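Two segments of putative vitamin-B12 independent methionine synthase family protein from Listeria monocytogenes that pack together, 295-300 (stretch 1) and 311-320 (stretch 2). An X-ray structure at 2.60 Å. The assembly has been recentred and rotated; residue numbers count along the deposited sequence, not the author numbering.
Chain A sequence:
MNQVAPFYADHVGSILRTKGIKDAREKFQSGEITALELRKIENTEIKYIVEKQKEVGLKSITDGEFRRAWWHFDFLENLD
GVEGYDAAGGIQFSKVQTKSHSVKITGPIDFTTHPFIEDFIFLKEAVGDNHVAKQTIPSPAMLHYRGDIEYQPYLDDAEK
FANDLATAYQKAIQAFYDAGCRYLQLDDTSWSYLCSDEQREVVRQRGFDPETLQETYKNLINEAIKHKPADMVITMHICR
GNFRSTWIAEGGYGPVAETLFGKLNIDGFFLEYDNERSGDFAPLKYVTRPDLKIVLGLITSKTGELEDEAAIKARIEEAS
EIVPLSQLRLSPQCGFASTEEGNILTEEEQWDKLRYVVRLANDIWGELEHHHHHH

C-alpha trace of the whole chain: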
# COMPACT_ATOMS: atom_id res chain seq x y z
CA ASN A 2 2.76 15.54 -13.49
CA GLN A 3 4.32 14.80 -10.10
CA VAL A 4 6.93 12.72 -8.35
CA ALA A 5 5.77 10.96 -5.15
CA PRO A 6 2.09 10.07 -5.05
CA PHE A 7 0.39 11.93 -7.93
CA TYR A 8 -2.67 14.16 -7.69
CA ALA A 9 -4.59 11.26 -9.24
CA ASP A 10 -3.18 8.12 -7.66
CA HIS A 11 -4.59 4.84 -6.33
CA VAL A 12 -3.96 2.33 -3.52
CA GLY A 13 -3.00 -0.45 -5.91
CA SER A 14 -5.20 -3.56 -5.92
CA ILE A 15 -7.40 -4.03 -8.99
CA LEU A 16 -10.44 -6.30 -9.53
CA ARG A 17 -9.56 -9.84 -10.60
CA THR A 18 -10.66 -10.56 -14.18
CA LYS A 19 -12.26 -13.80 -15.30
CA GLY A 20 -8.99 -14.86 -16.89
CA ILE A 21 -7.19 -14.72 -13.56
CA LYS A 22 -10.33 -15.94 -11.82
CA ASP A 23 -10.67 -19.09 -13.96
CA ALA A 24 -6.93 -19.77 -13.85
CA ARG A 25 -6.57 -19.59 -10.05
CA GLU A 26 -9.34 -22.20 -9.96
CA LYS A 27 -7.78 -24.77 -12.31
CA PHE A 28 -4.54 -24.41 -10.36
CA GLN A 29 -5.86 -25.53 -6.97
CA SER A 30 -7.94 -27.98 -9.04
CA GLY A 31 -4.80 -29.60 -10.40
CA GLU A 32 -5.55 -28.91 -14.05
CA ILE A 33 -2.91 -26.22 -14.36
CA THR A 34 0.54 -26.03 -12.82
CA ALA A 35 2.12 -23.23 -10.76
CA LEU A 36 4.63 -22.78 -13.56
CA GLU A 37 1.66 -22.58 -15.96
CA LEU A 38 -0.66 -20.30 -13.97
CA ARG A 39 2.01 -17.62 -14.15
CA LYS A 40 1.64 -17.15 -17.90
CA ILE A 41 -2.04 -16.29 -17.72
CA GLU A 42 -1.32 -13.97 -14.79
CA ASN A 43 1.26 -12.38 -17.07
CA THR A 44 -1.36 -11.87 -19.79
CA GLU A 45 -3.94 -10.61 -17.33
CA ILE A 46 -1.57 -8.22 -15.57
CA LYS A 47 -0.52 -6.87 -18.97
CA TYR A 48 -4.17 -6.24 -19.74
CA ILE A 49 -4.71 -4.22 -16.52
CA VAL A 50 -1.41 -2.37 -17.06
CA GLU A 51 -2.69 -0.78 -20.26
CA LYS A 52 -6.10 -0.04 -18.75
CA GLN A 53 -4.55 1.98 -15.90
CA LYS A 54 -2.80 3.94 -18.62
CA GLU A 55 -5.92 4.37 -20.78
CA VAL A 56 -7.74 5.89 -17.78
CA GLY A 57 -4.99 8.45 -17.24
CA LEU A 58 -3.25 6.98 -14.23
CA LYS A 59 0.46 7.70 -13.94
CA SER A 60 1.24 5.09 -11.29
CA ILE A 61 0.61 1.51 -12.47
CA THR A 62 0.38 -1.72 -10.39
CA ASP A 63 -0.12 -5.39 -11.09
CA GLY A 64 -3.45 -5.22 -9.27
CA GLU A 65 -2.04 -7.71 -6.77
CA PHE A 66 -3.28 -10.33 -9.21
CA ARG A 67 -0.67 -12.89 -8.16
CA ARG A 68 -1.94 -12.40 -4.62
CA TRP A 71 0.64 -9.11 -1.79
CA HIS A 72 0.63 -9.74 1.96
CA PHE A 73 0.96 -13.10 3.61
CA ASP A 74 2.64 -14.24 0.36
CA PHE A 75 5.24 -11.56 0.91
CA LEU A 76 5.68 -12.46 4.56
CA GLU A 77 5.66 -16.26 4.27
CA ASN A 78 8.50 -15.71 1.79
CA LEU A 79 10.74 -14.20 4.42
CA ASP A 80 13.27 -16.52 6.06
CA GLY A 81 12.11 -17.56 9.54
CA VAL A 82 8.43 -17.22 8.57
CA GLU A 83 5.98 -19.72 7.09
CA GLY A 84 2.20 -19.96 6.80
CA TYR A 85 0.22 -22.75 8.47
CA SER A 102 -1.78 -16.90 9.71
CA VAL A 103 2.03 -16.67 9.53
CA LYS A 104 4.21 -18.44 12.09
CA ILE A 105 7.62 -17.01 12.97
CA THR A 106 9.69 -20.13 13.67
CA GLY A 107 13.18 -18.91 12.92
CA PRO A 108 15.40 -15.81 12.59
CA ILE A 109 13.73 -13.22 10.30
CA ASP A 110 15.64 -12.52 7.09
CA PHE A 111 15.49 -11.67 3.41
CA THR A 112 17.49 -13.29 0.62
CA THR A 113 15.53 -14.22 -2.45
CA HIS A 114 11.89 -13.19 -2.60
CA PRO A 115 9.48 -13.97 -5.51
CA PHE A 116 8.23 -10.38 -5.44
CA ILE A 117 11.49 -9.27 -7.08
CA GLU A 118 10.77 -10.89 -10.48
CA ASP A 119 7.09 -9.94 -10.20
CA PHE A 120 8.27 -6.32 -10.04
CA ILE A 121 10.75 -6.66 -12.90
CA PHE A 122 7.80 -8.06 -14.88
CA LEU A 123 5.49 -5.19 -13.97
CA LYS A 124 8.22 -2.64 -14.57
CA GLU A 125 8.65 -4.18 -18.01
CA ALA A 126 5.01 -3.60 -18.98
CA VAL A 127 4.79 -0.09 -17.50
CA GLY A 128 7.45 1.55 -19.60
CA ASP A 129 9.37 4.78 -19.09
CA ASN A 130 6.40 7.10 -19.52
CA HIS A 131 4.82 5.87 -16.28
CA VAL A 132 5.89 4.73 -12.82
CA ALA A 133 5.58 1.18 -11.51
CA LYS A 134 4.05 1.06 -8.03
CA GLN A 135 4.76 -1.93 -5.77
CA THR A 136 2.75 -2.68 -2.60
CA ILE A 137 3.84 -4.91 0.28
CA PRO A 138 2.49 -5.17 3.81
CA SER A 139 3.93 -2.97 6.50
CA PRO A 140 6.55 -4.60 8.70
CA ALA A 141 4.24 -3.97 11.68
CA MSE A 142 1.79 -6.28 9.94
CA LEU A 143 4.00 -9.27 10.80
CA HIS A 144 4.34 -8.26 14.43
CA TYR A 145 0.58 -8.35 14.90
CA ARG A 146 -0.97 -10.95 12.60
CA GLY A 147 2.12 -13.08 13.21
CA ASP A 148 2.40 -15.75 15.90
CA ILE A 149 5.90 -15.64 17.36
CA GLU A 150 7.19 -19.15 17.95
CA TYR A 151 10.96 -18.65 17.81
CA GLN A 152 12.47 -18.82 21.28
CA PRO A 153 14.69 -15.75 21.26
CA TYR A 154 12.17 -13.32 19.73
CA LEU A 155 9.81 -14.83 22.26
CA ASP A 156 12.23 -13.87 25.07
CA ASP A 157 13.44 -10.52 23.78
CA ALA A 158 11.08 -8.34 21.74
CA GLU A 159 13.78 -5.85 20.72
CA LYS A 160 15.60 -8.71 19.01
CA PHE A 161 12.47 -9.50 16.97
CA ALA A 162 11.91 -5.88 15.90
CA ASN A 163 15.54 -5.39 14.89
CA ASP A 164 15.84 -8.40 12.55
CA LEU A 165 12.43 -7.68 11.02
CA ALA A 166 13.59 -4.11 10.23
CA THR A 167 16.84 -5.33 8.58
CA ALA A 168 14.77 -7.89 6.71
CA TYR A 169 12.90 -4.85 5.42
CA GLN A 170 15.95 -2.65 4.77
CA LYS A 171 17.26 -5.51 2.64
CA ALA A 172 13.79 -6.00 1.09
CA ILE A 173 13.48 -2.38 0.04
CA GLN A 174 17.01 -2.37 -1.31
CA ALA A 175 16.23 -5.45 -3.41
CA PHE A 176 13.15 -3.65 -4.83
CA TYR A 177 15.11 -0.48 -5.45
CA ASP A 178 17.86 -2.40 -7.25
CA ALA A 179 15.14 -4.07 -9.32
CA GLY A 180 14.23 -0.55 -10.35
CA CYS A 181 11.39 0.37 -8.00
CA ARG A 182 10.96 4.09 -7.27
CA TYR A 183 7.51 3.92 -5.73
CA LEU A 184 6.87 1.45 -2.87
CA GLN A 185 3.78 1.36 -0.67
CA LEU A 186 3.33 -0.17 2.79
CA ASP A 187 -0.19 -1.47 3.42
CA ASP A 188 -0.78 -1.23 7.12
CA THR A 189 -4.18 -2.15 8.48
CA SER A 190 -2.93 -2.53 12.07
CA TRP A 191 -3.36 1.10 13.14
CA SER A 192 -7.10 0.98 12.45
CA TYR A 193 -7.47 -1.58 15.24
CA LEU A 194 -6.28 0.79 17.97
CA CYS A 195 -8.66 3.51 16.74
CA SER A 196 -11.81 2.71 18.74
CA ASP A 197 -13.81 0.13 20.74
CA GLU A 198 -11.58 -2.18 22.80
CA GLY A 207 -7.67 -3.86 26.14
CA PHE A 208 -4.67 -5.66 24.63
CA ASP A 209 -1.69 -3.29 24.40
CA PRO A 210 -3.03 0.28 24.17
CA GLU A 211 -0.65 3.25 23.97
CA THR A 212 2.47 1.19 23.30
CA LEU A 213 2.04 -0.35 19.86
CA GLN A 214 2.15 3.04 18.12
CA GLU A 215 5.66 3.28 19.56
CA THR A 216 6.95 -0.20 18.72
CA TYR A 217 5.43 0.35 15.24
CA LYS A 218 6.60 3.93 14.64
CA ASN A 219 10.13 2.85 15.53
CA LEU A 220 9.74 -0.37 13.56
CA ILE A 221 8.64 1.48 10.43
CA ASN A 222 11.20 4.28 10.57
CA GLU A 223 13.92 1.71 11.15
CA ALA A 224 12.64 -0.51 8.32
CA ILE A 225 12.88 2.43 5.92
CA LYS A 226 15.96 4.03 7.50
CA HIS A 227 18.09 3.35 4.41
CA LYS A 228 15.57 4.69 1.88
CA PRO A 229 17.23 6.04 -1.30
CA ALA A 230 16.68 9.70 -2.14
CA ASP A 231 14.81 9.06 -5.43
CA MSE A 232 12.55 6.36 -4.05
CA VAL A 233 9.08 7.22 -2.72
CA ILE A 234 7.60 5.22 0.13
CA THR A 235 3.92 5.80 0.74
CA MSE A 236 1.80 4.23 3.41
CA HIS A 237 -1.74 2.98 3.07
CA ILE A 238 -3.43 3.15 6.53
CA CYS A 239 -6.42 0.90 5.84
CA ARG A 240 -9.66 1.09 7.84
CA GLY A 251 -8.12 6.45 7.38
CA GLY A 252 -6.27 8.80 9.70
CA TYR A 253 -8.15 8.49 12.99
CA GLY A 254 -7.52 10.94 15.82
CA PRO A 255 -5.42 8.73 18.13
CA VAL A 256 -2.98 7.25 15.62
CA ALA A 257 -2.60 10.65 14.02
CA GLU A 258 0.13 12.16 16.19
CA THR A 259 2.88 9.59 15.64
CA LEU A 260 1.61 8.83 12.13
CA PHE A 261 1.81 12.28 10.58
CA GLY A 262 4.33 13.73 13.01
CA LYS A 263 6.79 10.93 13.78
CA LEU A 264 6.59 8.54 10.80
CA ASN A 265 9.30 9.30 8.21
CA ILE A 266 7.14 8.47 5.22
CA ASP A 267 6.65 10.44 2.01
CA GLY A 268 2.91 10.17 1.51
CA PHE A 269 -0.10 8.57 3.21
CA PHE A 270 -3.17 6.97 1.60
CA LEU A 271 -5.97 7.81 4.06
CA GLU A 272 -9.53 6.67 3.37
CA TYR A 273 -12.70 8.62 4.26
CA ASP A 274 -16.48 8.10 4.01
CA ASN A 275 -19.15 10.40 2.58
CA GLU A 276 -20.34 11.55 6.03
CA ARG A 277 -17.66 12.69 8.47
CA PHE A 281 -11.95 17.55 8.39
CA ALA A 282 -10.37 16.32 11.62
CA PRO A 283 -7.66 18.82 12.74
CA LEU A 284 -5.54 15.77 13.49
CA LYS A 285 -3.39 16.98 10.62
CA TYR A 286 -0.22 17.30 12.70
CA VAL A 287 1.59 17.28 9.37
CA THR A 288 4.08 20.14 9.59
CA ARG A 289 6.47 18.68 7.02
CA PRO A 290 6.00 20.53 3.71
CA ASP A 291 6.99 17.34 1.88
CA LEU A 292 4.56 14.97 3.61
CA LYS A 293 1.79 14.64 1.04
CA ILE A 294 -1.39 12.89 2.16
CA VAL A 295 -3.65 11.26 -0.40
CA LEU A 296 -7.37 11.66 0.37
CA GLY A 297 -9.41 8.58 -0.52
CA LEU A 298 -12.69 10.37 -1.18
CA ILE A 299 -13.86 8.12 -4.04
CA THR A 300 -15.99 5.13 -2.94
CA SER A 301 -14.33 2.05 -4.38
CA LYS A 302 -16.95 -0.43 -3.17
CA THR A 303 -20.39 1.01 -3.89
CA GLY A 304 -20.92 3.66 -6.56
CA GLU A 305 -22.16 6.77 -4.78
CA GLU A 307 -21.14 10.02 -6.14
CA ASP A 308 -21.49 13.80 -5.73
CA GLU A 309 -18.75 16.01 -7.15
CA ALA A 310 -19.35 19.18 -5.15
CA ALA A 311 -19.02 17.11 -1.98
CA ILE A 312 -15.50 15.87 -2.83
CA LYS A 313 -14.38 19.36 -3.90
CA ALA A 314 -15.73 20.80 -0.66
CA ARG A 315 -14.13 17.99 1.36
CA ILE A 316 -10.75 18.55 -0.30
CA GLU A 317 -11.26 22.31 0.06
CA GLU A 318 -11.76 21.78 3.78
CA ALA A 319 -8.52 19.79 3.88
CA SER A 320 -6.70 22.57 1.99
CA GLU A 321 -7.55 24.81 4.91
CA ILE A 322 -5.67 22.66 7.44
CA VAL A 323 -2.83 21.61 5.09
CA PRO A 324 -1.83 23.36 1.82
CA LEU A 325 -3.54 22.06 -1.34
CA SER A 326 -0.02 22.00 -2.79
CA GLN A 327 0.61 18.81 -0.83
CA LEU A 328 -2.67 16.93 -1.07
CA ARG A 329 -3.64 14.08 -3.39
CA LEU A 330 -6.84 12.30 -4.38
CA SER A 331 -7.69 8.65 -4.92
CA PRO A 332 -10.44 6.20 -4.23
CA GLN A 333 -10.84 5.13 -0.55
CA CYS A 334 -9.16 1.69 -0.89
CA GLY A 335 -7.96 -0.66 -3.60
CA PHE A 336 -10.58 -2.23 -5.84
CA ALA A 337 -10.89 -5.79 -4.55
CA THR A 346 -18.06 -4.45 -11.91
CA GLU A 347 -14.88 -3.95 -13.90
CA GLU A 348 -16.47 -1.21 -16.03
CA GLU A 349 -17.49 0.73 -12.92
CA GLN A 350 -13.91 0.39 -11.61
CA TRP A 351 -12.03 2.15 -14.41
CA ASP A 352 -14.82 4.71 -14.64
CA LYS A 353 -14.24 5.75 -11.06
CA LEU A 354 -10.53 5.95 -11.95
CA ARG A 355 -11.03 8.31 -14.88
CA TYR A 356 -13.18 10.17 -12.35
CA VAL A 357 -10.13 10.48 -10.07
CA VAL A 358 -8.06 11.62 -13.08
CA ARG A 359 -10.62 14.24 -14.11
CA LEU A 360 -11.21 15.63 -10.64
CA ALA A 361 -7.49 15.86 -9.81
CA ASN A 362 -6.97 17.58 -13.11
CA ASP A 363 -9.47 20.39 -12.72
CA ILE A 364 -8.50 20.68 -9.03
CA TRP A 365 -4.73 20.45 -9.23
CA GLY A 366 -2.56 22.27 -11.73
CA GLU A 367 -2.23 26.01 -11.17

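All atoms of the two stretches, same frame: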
# COMPACT_ATOMS: atom_id res chain seq x y z
N VAL A 295 -2.62 11.54 0.58
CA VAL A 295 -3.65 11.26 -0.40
C VAL A 295 -4.97 11.07 0.33
O VAL A 295 -5.03 10.37 1.35
CB VAL A 295 -3.28 10.00 -1.19
CG1 VAL A 295 -4.26 9.77 -2.33
CG2 VAL A 295 -1.85 10.15 -1.69
N LEU A 296 -6.02 11.71 -0.19
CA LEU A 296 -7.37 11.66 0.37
C LEU A 296 -8.22 10.68 -0.44
O LEU A 296 -8.52 10.93 -1.61
CB LEU A 296 -8.01 13.06 0.31
CG LEU A 296 -7.32 14.22 1.06
CD1 LEU A 296 -7.81 15.56 0.52
CD2 LEU A 296 -7.60 14.11 2.55
N GLY A 297 -8.61 9.57 0.18
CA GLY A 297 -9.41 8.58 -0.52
C GLY A 297 -10.88 8.92 -0.41
O GLY A 297 -11.62 8.30 0.36
N LEU A 298 -11.30 9.91 -1.20
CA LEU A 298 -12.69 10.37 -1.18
C LEU A 298 -13.60 9.69 -2.20
O LEU A 298 -14.79 9.97 -2.23
CB LEU A 298 -12.73 11.88 -1.41
CG LEU A 298 -11.71 12.68 -0.61
CD1 LEU A 298 -11.90 14.17 -0.87
CD2 LEU A 298 -11.86 12.37 0.86
N ILE A 299 -13.05 8.81 -3.03
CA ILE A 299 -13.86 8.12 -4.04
C ILE A 299 -14.22 6.70 -3.60
O ILE A 299 -13.34 5.84 -3.48
CB ILE A 299 -13.14 8.08 -5.43
CG1 ILE A 299 -13.23 9.43 -6.16
CG2 ILE A 299 -13.80 7.05 -6.34
CD1 ILE A 299 -12.69 10.63 -5.40
N THR A 300 -15.51 6.45 -3.36
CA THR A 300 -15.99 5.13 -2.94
C THR A 300 -15.56 4.10 -3.97
O THR A 300 -15.88 4.21 -5.15
CB THR A 300 -17.54 5.08 -2.83
OG1 THR A 300 -18.13 5.41 -4.09
CG2 THR A 300 -18.03 6.06 -1.77
N ALA A 311 -19.35 17.60 -3.31
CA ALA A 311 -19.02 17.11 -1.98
C ALA A 311 -17.51 16.90 -1.86
O ALA A 311 -16.87 17.41 -0.94
CB ALA A 311 -19.76 15.81 -1.71
N ILE A 312 -16.94 16.16 -2.81
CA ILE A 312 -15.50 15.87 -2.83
C ILE A 312 -14.68 17.16 -2.88
O ILE A 312 -13.71 17.32 -2.14
CB ILE A 312 -15.13 15.00 -4.06
CG1 ILE A 312 -15.83 13.63 -3.97
CG2 ILE A 312 -13.63 14.82 -4.14
CD1 ILE A 312 -15.89 12.87 -5.30
N LYS A 313 -15.08 18.09 -3.76
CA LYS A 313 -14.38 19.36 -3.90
C LYS A 313 -14.44 20.14 -2.59
O LYS A 313 -13.47 20.80 -2.20
CB LYS A 313 -15.00 20.20 -5.03
CG LYS A 313 -14.87 19.62 -6.45
CD LYS A 313 -15.67 20.45 -7.45
CE LYS A 313 -15.36 20.09 -8.90
NZ LYS A 313 -15.95 21.09 -9.86
N ALA A 314 -15.58 20.09 -1.92
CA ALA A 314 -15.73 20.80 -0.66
C ALA A 314 -14.80 20.14 0.36
O ALA A 314 -14.00 20.80 1.02
CB ALA A 314 -17.18 20.74 -0.17
N ARG A 315 -14.93 18.81 0.45
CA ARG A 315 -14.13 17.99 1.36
C ARG A 315 -12.63 18.24 1.19
O ARG A 315 -11.91 18.39 2.19
CB ARG A 315 -14.46 16.51 1.11
CG ARG A 315 -14.73 15.70 2.37
CD ARG A 315 -16.11 15.02 2.30
NE ARG A 315 -17.04 15.56 3.29
CZ ARG A 315 -16.91 15.42 4.61
NH1 ARG A 315 -15.88 14.74 5.12
NH2 ARG A 315 -17.82 15.95 5.43
N ILE A 316 -12.16 18.28 -0.05
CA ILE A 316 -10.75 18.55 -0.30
C ILE A 316 -10.50 19.98 0.17
O ILE A 316 -9.60 20.24 0.96
CB ILE A 316 -10.41 18.43 -1.81
CG1 ILE A 316 -10.67 16.99 -2.28
CG2 ILE A 316 -8.95 18.78 -2.05
CD1 ILE A 316 -10.84 16.87 -3.77
N GLU A 317 -11.33 20.91 -0.32
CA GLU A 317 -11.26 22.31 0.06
C GLU A 317 -11.06 22.45 1.57
O GLU A 317 -10.20 23.19 2.03
CB GLU A 317 -12.54 23.03 -0.38
CG GLU A 317 -12.83 24.40 0.27
CD GLU A 317 -13.73 24.30 1.52
OE1 GLU A 317 -14.78 23.61 1.45
OE2 GLU A 317 -13.38 24.92 2.55
N GLU A 318 -11.86 21.72 2.33
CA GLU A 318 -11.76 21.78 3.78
C GLU A 318 -10.36 21.36 4.20
O GLU A 318 -9.75 21.98 5.06
CB GLU A 318 -12.80 20.84 4.40
CG GLU A 318 -12.99 20.98 5.89
CD GLU A 318 -13.99 19.99 6.42
OE1 GLU A 318 -14.53 20.19 7.53
OE2 GLU A 318 -14.24 18.99 5.70
N ALA A 319 -9.85 20.30 3.57
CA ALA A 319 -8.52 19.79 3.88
C ALA A 319 -7.44 20.82 3.56
O ALA A 319 -6.47 20.97 4.30
CB ALA A 319 -8.27 18.51 3.10
N SER A 320 -7.64 21.54 2.45
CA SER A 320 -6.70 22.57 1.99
C SER A 320 -6.57 23.70 2.99
O SER A 320 -5.63 24.50 2.94
CB SER A 320 -7.16 23.16 0.66
OG SER A 320 -8.23 24.06 0.88

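A helix laid against a strand is one of the commonest units of α/β architecture, and the cohesion between the two is often purely apolar. The helix satisfies its backbone groups internally, and a strand generally does so through its neighbours in a sheet, leaving side chains to fill the space between. The pairing of strand 295-299 with helix 311-320 is a compact example. The two axes run nearly antiparallel, at 163°, and approach to 9.3 Å, a separation that branched aliphatic side chains can bridge. No hydrogen bond crosses the interface, and 275 Å² is buried there, summed over both sides, chiefly by packed hydrocarbon; Leu-296, Ile-299, Ile-312, Ile-316 and Ala-319 are buried, while Leu-298, which covers most, stays partly exposed.

Leu-298 covers the most surface. Its CA-to-CB bond points toward the helix, and with chi1 in the m well and chi2 in t the side chain extends so that one methyl, CD1, enters the space between successive turns. CD1 of Leu-298 lies 3.8 Å from CG2 of Ile-312, 4.0 Å from CB of Arg-315 and 3.4 Å from CG1 of Ile-316, the last being the tightest contact between the stretches. Residues spaced by three and four along a helix share a face, so a leucine methyl of this reach can touch all three at once.

Ile-312 is the principal partner on the helix. It too points toward the other stretch: Ile-312 CG2 lies 3.8 Å from Leu-298 CD1, and Ile-312 CD1 lies 3.9 Å from Ile-299 CD1. The branched isoleucine fills this buried position with carbon and no polar group left to satisfy. Ile-299 itself leaves the strand sideways, but its m, p rotamer brings the end of the chain nearer the helix, where it completes the contact.

Leu-296 repeats the theme two residues back along the strand. Alternation places it on the same side as Leu-298, whereas the intervening Gly-297 has no side chain and makes no contact with the helix. Because the elements run in opposite senses, stepping back along the strand means stepping forward along the helix: Leu-298 has its nearest CA at Ile-312, Leu-296 at Ile-316. The CD1 methyl of Leu-296 lies 3.9 Å from CB of Ala-319 and 4.3 Å from CG1 of Ile-316. Ala-319 points toward the strand, and its lone methyl is enough to meet the leucine. Ile-316, directed sideways, touches both leucines and so joins their two contacts.

The edge shows how a polar residue can serve such a packing. Arg-315 starts toward the strand and offers its aliphatic CB to Leu-298, but the end of its side chain leads away, so the guanidinium takes no part in the apolar contact. The CA-to-CB bond of Lys-313, by contrast, points away, and the residue is exposed. Within the helix, bonds such as Ile-316 N to Ile-312 O, 2.8 Å, keep the backbone satisfied without help from the strand.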